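Local coordinates for lipoprotein (Clostridium difficile, PDB 4OTE), which probably captures methionine, seen here as bound selenomethionine, as the lipid-anchored solute-binding component of an ABC-type uptake system of the NlpA family, at residues D209-K212 with I213-Q217; S113-S116 with K117-Y121; K224-S227 with L228-K232. All coordinates share one frame; numbering follows the deposited sequence.

Contact 1: D209-K212 with I213-Q217; sequences DSEK and IKVLQ
S210 and K214 open the set of backbone bonds: K214 N donates to S210 O over 3.1 Å, with an N-H...O angle of 160°. One residue on, V215 N reaches E211 O at 2.7 Å, and L216 N reaches K212 O at 3.0 Å. These i to i+4 bonds form the first turn of helix 211-220, and S210, with phi/psi of -74/154°, occupies its N-cap position. Its hydroxyl, however, is bonded back to the carbonyl of D207 in the preceding loop.

Among the van der Waals approaches, S210 OG also lies against the I213 side chain, 3.4 Å from CG1. CG2 of V215 sits beside the backbone N, a placement that brings it to 3.3 Å from E211 O, and the same methyl makes an apolar contact with E211 CG at 4.2 Å where the two side chains cross obliquely. L216 CG rests on the carbonyl oxygen of K212, 3.4 Å away.

The polar ends of E211 and K212 are engaged elsewhere. E211 OE1 bonds to the hydroxyl of Y32, while K212, its chain extended beyond CG, delivers NZ to the carbonyl of K6. E211 OE2 and K214 NZ, of opposite charge, stay 6.2 Å apart and so form no salt bridge. On the buried side, I213 and L216 pack on strands 199-204 and 56-58.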
# COMPACT_ATOMS: atom_id res chain seq x y z
N ASP A 209 20.77 -13.70 -2.30
CA ASP A 209 21.41 -14.06 -3.57
C ASP A 209 20.89 -15.38 -4.16
O ASP A 209 21.50 -15.92 -5.08
CB ASP A 209 22.93 -14.14 -3.39
CG ASP A 209 23.56 -12.79 -3.01
OD1 ASP A 209 22.97 -11.73 -3.32
OD2 ASP A 209 24.66 -12.79 -2.40
N SER A 210 19.77 -15.89 -3.65
CA SER A 210 19.21 -17.16 -4.13
C SER A 210 18.55 -17.01 -5.50
O SER A 210 18.08 -15.92 -5.86
CB SER A 210 18.18 -17.72 -3.14
OG SER A 210 16.97 -16.98 -3.19
N GLU A 211 18.51 -18.10 -6.26
CA GLU A 211 17.97 -18.07 -7.61
C GLU A 211 16.46 -17.80 -7.64
O GLU A 211 15.97 -17.17 -8.58
CB GLU A 211 18.29 -19.36 -8.37
CG GLU A 211 17.84 -19.30 -9.83
CD GLU A 211 18.57 -20.26 -10.74
OE1 GLU A 211 18.73 -21.45 -10.37
OE2 GLU A 211 18.97 -19.84 -11.85
N LYS A 212 15.73 -18.26 -6.63
CA LYS A 212 14.28 -18.08 -6.58
C LYS A 212 13.91 -16.61 -6.46
O LYS A 212 12.98 -16.14 -7.13
CB LYS A 212 13.67 -18.88 -5.43
CG LYS A 212 13.73 -20.38 -5.64
CD LYS A 212 13.06 -21.13 -4.49
CE LYS A 212 13.04 -22.63 -4.75
NZ LYS A 212 12.27 -23.36 -3.72
N ILE A 213 14.63 -15.88 -5.61
CA ILE A 213 14.39 -14.45 -5.43
C ILE A 213 14.80 -13.71 -6.70
O ILE A 213 14.12 -12.78 -7.15
CB ILE A 213 15.16 -13.91 -4.20
CG1 ILE A 213 14.63 -14.54 -2.92
CG2 ILE A 213 15.08 -12.39 -4.12
CD1 ILE A 213 13.14 -14.34 -2.68
N LYS A 214 15.91 -14.15 -7.27
CA LYS A 214 16.41 -13.62 -8.53
C LYS A 214 15.39 -13.80 -9.66
O LYS A 214 15.14 -12.86 -10.43
CB LYS A 214 17.71 -14.33 -8.87
CG LYS A 214 18.49 -13.75 -10.03
CD LYS A 214 19.83 -14.45 -10.13
CE LYS A 214 20.11 -14.92 -11.54
NZ LYS A 214 20.17 -13.77 -12.48
N VAL A 215 14.81 -14.99 -9.77
CA VAL A 215 13.79 -15.27 -10.78
C VAL A 215 12.57 -14.36 -10.59
O VAL A 215 12.05 -13.81 -11.55
CB VAL A 215 13.36 -16.75 -10.78
CG1 VAL A 215 12.00 -16.95 -11.45
CG2 VAL A 215 14.41 -17.61 -11.46
N LEU A 216 12.12 -14.23 -9.34
CA LEU A 216 10.95 -13.42 -9.03
C LEU A 216 11.16 -11.95 -9.37
O LEU A 216 10.28 -11.32 -9.95
CB LEU A 216 10.58 -13.54 -7.55
CG LEU A 216 9.83 -14.80 -7.12
CD1 LEU A 216 9.68 -14.80 -5.60
CD2 LEU A 216 8.47 -14.89 -7.79
N GLN A 217 12.32 -11.41 -9.01
CA GLN A 217 12.59 -10.00 -9.27
C GLN A 217 12.85 -9.74 -10.75
O GLN A 217 12.61 -8.63 -11.22
CB GLN A 217 13.73 -9.50 -8.39
CG GLN A 217 13.35 -9.45 -6.92
CD GLN A 217 14.15 -8.45 -6.13
OE1 GLN A 217 13.63 -7.42 -5.71
NE2 GLN A 217 15.42 -8.74 -5.91

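Contact 2: S113-S116 with K117-Y121; sequences SSCS and KNLRY. With ACT (acetate ion), chain S.
Helix 112-124, which packs on strands 105-109 and 150-154 of the five-stranded sheet, contains this contact, with C115 and L119 meeting on its sheet-facing side. Their side chains touch at C115 SG and L119 CD1, 4.1 Å apart. The two residues are one helical turn apart; with the sulfur anti to its own backbone N (chi1 178°) and L119 CG anti to its carbonyl carbon, SG and CD1 are placed to meet. Around them, C115 also packs on I108 and E153, and L119 on F151.

The backbone evidence for a regular alpha-helix is four consecutive i to i+4 bonds. K117 N to S113 O measures 2.9 Å, N118 N to S114 O 2.8 Å, L119 N to C115 O 3.0 Å and R120 N to S116 O 3.1 Å. That from L119 runs nearly along the C=O axis, with a C=O...N angle of 160°. N118 also brings its amide carbon, CG, to 3.2 Å from S114 O, but its ND2 is badly angled for a bond to that oxygen.

Such a helix over a sheet belongs to the alpha/beta architecture of periplasmic-binding-protein domains. On another side K117 bends at chi3 (54°) and carries NZ toward an acetate ion, probably from the crystallisation liquor. The hydrogen bond from K117 NZ to acetate OXT is weak, at 3.5 Å; K117 NZ lies nearer the acetate methyl carbon CH3, at 3.1 Å, an orientation that gives the bond little weight. The same lysine makes a cation-pi contact with Y197, and the acetate is held as well by H61, a residue of the selenomethionine pocket. S116 OG bonds to the backbone N of V137, while R120 pairs with E123 and bonds to the carbonyl of P131.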
# COMPACT_ATOMS: atom_id res chain seq x y z
N SER A 113 2.13 5.80 11.33
CA SER A 113 2.83 6.28 10.14
C SER A 113 1.86 6.71 9.03
O SER A 113 2.03 7.77 8.44
CB SER A 113 3.79 5.22 9.61
OG SER A 113 4.74 4.89 10.60
N SER A 114 0.85 5.88 8.77
CA SER A 114 -0.19 6.20 7.78
C SER A 114 -0.99 7.44 8.18
O SER A 114 -1.25 8.31 7.35
CB SER A 114 -1.15 5.02 7.61
OG SER A 114 -0.46 3.82 7.29
N CYS A 115 -1.38 7.49 9.45
CA CYS A 115 -2.10 8.64 10.01
C CYS A 115 -1.30 9.93 9.81
O CYS A 115 -1.81 10.90 9.25
CB CYS A 115 -2.36 8.41 11.49
SG CYS A 115 -3.20 9.78 12.33
N SER A 116 -0.06 9.92 10.28
CA SER A 116 0.84 11.06 10.14
C SER A 116 1.00 11.49 8.68
O SER A 116 0.94 12.68 8.35
CB SER A 116 2.21 10.70 10.73
OG SER A 116 3.15 11.73 10.51
N LYS A 117 1.19 10.51 7.80
CA LYS A 117 1.38 10.77 6.38
C LYS A 117 0.12 11.36 5.74
O LYS A 117 0.19 12.27 4.91
CB LYS A 117 1.79 9.48 5.68
CG LYS A 117 2.18 9.65 4.23
CD LYS A 117 3.07 8.51 3.76
CE LYS A 117 2.45 7.14 4.01
NZ LYS A 117 3.38 6.06 3.61
N ASN A 118 -1.04 10.83 6.13
CA ASN A 118 -2.33 11.35 5.66
C ASN A 118 -2.58 12.79 6.09
O ASN A 118 -3.11 13.59 5.31
CB ASN A 118 -3.48 10.45 6.13
CG ASN A 118 -3.57 9.16 5.35
OD1 ASN A 118 -2.98 9.01 4.27
ND2 ASN A 118 -4.33 8.21 5.87
N LEU A 119 -2.22 13.12 7.33
CA LEU A 119 -2.38 14.49 7.83
C LEU A 119 -1.50 15.47 7.07
O LEU A 119 -1.91 16.59 6.80
CB LEU A 119 -2.09 14.56 9.33
CG LEU A 119 -3.08 13.84 10.25
CD1 LEU A 119 -2.55 13.80 11.67
CD2 LEU A 119 -4.46 14.50 10.21
N ARG A 120 -0.28 15.03 6.72
CA ARG A 120 0.63 15.87 5.94
C ARG A 120 0.15 16.06 4.50
O ARG A 120 0.40 17.11 3.91
CB ARG A 120 2.05 15.31 5.97
CG ARG A 120 2.70 15.39 7.34
CD ARG A 120 4.05 16.09 7.31
NE ARG A 120 4.58 16.33 8.66
CZ ARG A 120 4.57 17.50 9.30
NH1 ARG A 120 4.06 18.60 8.75
NH2 ARG A 120 5.10 17.58 10.52
N TYR A 121 -0.53 15.06 3.94
CA TYR A 121 -1.16 15.24 2.63
C TYR A 121 -2.21 16.34 2.71
O TYR A 121 -2.23 17.25 1.88
CB TYR A 121 -1.81 13.94 2.11
CG TYR A 121 -0.86 12.80 1.78
CD1 TYR A 121 0.37 13.03 1.16
CD2 TYR A 121 -1.23 11.48 2.04
CE1 TYR A 121 1.22 11.99 0.85
CE2 TYR A 121 -0.38 10.43 1.72
CZ TYR A 121 0.84 10.68 1.13
OH TYR A 121 1.68 9.63 0.81
C ACT S . 1.07 4.22 1.56
O ACT S . -0.11 4.30 1.17
OXT ACT S . 1.45 3.42 2.44
CH3 ACT S . 2.08 5.13 0.94

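Contact 3: K224-S227 with L228-K232; sequences KARS and LIEEK
Four successive i to i+4 bonds carry the backbone from K224-S227 into L228-K232, from L228 N to K224 O (2.9 Å) through to E231 N to S227 O (2.8 Å), all with N-H...O angles of at least 156°.

K224 bends at chi2 (59°), which swings the chain toward the following turn and lays CE across the L228 side chain, 4.0 Å from CG. L228 CG in turn lies 3.2 Å from K224 O. Beyond this apolar crossing, one water links three polar ends: it accepts from K224 NZ at 3.0 Å, donates to E231 OE1 at 2.9 Å, and is hydrogen-bonded to S227 OG at a longer 3.3 Å. The lysine and glutamate are thereby joined through water, their charged groups not being in direct contact.

R226 and E230 run side by side in the same direction, yet their contact is through the aliphatic part of the arginine, R226 CG lying 3.8 Å from E230 OE1. The guanidinium and carboxylate planes stand 89° apart, and the arginine instead forms salt bridges with D223 and with the C-terminal carboxylate of F241.

L228 and I229 pack on L19 of helix 13-22, and I229 also touches P239 of strand 238-239. K232 NZ bonds to E18, a zinc ligand on helix 13-22. Helix 223-233 thus packs against both helix 13-22 and the C-terminal strand 238-239.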
# COMPACT_ATOMS: atom_id res chain seq x y z
N LYS A 224 6.51 -7.43 -19.42
CA LYS A 224 5.20 -8.04 -19.19
C LYS A 224 4.58 -7.52 -17.88
O LYS A 224 3.39 -7.19 -17.83
CB LYS A 224 5.31 -9.57 -19.16
CG LYS A 224 4.01 -10.31 -18.91
CD LYS A 224 2.95 -9.98 -19.95
CE LYS A 224 1.70 -10.83 -19.77
NZ LYS A 224 0.62 -10.39 -20.70
N ALA A 225 5.39 -7.44 -16.83
CA ALA A 225 4.93 -6.93 -15.54
C ALA A 225 4.49 -5.47 -15.63
O ALA A 225 3.48 -5.09 -15.02
CB ALA A 225 6.04 -7.07 -14.50
N ARG A 226 5.23 -4.67 -16.39
CA ARG A 226 4.90 -3.25 -16.55
C ARG A 226 3.57 -3.08 -17.27
O ARG A 226 2.71 -2.32 -16.81
CB ARG A 226 6.01 -2.50 -17.32
CG ARG A 226 5.84 -0.98 -17.26
CD ARG A 226 6.83 -0.24 -18.13
NE ARG A 226 8.22 -0.48 -17.73
CZ ARG A 226 9.11 -1.21 -18.41
NH1 ARG A 226 8.79 -1.80 -19.57
NH2 ARG A 226 10.34 -1.35 -17.94
N SER A 227 3.39 -3.79 -18.38
CA SER A 227 2.16 -3.68 -19.16
C SER A 227 0.95 -4.23 -18.39
O SER A 227 -0.14 -3.67 -18.48
CB SER A 227 2.30 -4.38 -20.52
OG SER A 227 2.55 -5.76 -20.37
N LEU A 228 1.15 -5.30 -17.61
CA LEU A 228 0.07 -5.83 -16.76
C LEU A 228 -0.41 -4.80 -15.74
O LEU A 228 -1.62 -4.63 -15.55
CB LEU A 228 0.52 -7.09 -16.01
CG LEU A 228 0.61 -8.39 -16.82
CD1 LEU A 228 1.37 -9.44 -16.02
CD2 LEU A 228 -0.77 -8.89 -17.22
N ILE A 229 0.53 -4.14 -15.08
CA ILE A 229 0.18 -3.10 -14.10
C ILE A 229 -0.58 -1.97 -14.77
O ILE A 229 -1.62 -1.54 -14.27
CB ILE A 229 1.44 -2.53 -13.41
CG1 ILE A 229 2.04 -3.57 -12.46
CG2 ILE A 229 1.10 -1.25 -12.64
CD1 ILE A 229 3.50 -3.32 -12.13
N GLU A 230 -0.06 -1.49 -15.89
CA GLU A 230 -0.68 -0.37 -16.59
C GLU A 230 -2.06 -0.71 -17.14
O GLU A 230 -2.97 0.10 -17.05
CB GLU A 230 0.24 0.14 -17.71
CG GLU A 230 1.47 0.86 -17.18
CD GLU A 230 2.28 1.51 -18.27
OE1 GLU A 230 3.02 0.80 -18.98
OE2 GLU A 230 2.17 2.75 -18.42
N GLU A 231 -2.22 -1.92 -17.69
CA GLU A 231 -3.50 -2.31 -18.27
C GLU A 231 -4.58 -2.54 -17.20
O GLU A 231 -5.74 -2.20 -17.42
CB GLU A 231 -3.35 -3.53 -19.21
CG GLU A 231 -3.60 -4.90 -18.58
CD GLU A 231 -3.25 -6.05 -19.52
OE1 GLU A 231 -2.58 -5.82 -20.55
OE2 GLU A 231 -3.64 -7.21 -19.23
N LYS A 232 -4.21 -3.10 -16.05
CA LYS A 232 -5.18 -3.40 -14.99
C LYS A 232 -5.51 -2.21 -14.09
O LYS A 232 -6.66 -2.06 -13.66
CB LYS A 232 -4.70 -4.57 -14.14
CG LYS A 232 -4.67 -5.90 -14.87
CD LYS A 232 -4.13 -7.00 -13.97
CE LYS A 232 -4.17 -8.35 -14.65
NZ LYS A 232 -5.54 -8.95 -14.61
O HOH W 1 -0.20 -7.54 -20.61

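Overall arrangement
Contacts 1 and 3 lie on consecutive helices, 211-220 and 223-233, with centres 21 Å apart and nearest atoms about 8 Å apart. Contact 1 packs on strands 199-204, 6-12 and 56-58 of the seven-stranded sheet, contact 3 on helix 13-22 and on strand 238-239 of that sheet. Contact 2 belongs with the five-stranded sheet, its centre 34 Å from that of contact 1 and 29 Å from that of contact 3, on the opposite side of the chain's centre from each. This division is consistent with the two-lobed form of periplasmic binding proteins. Contact 2 lies nearer the ligand than contact 3: the K117 side chain is about 6 Å from the selenomethionine, that of I229 about 12 Å.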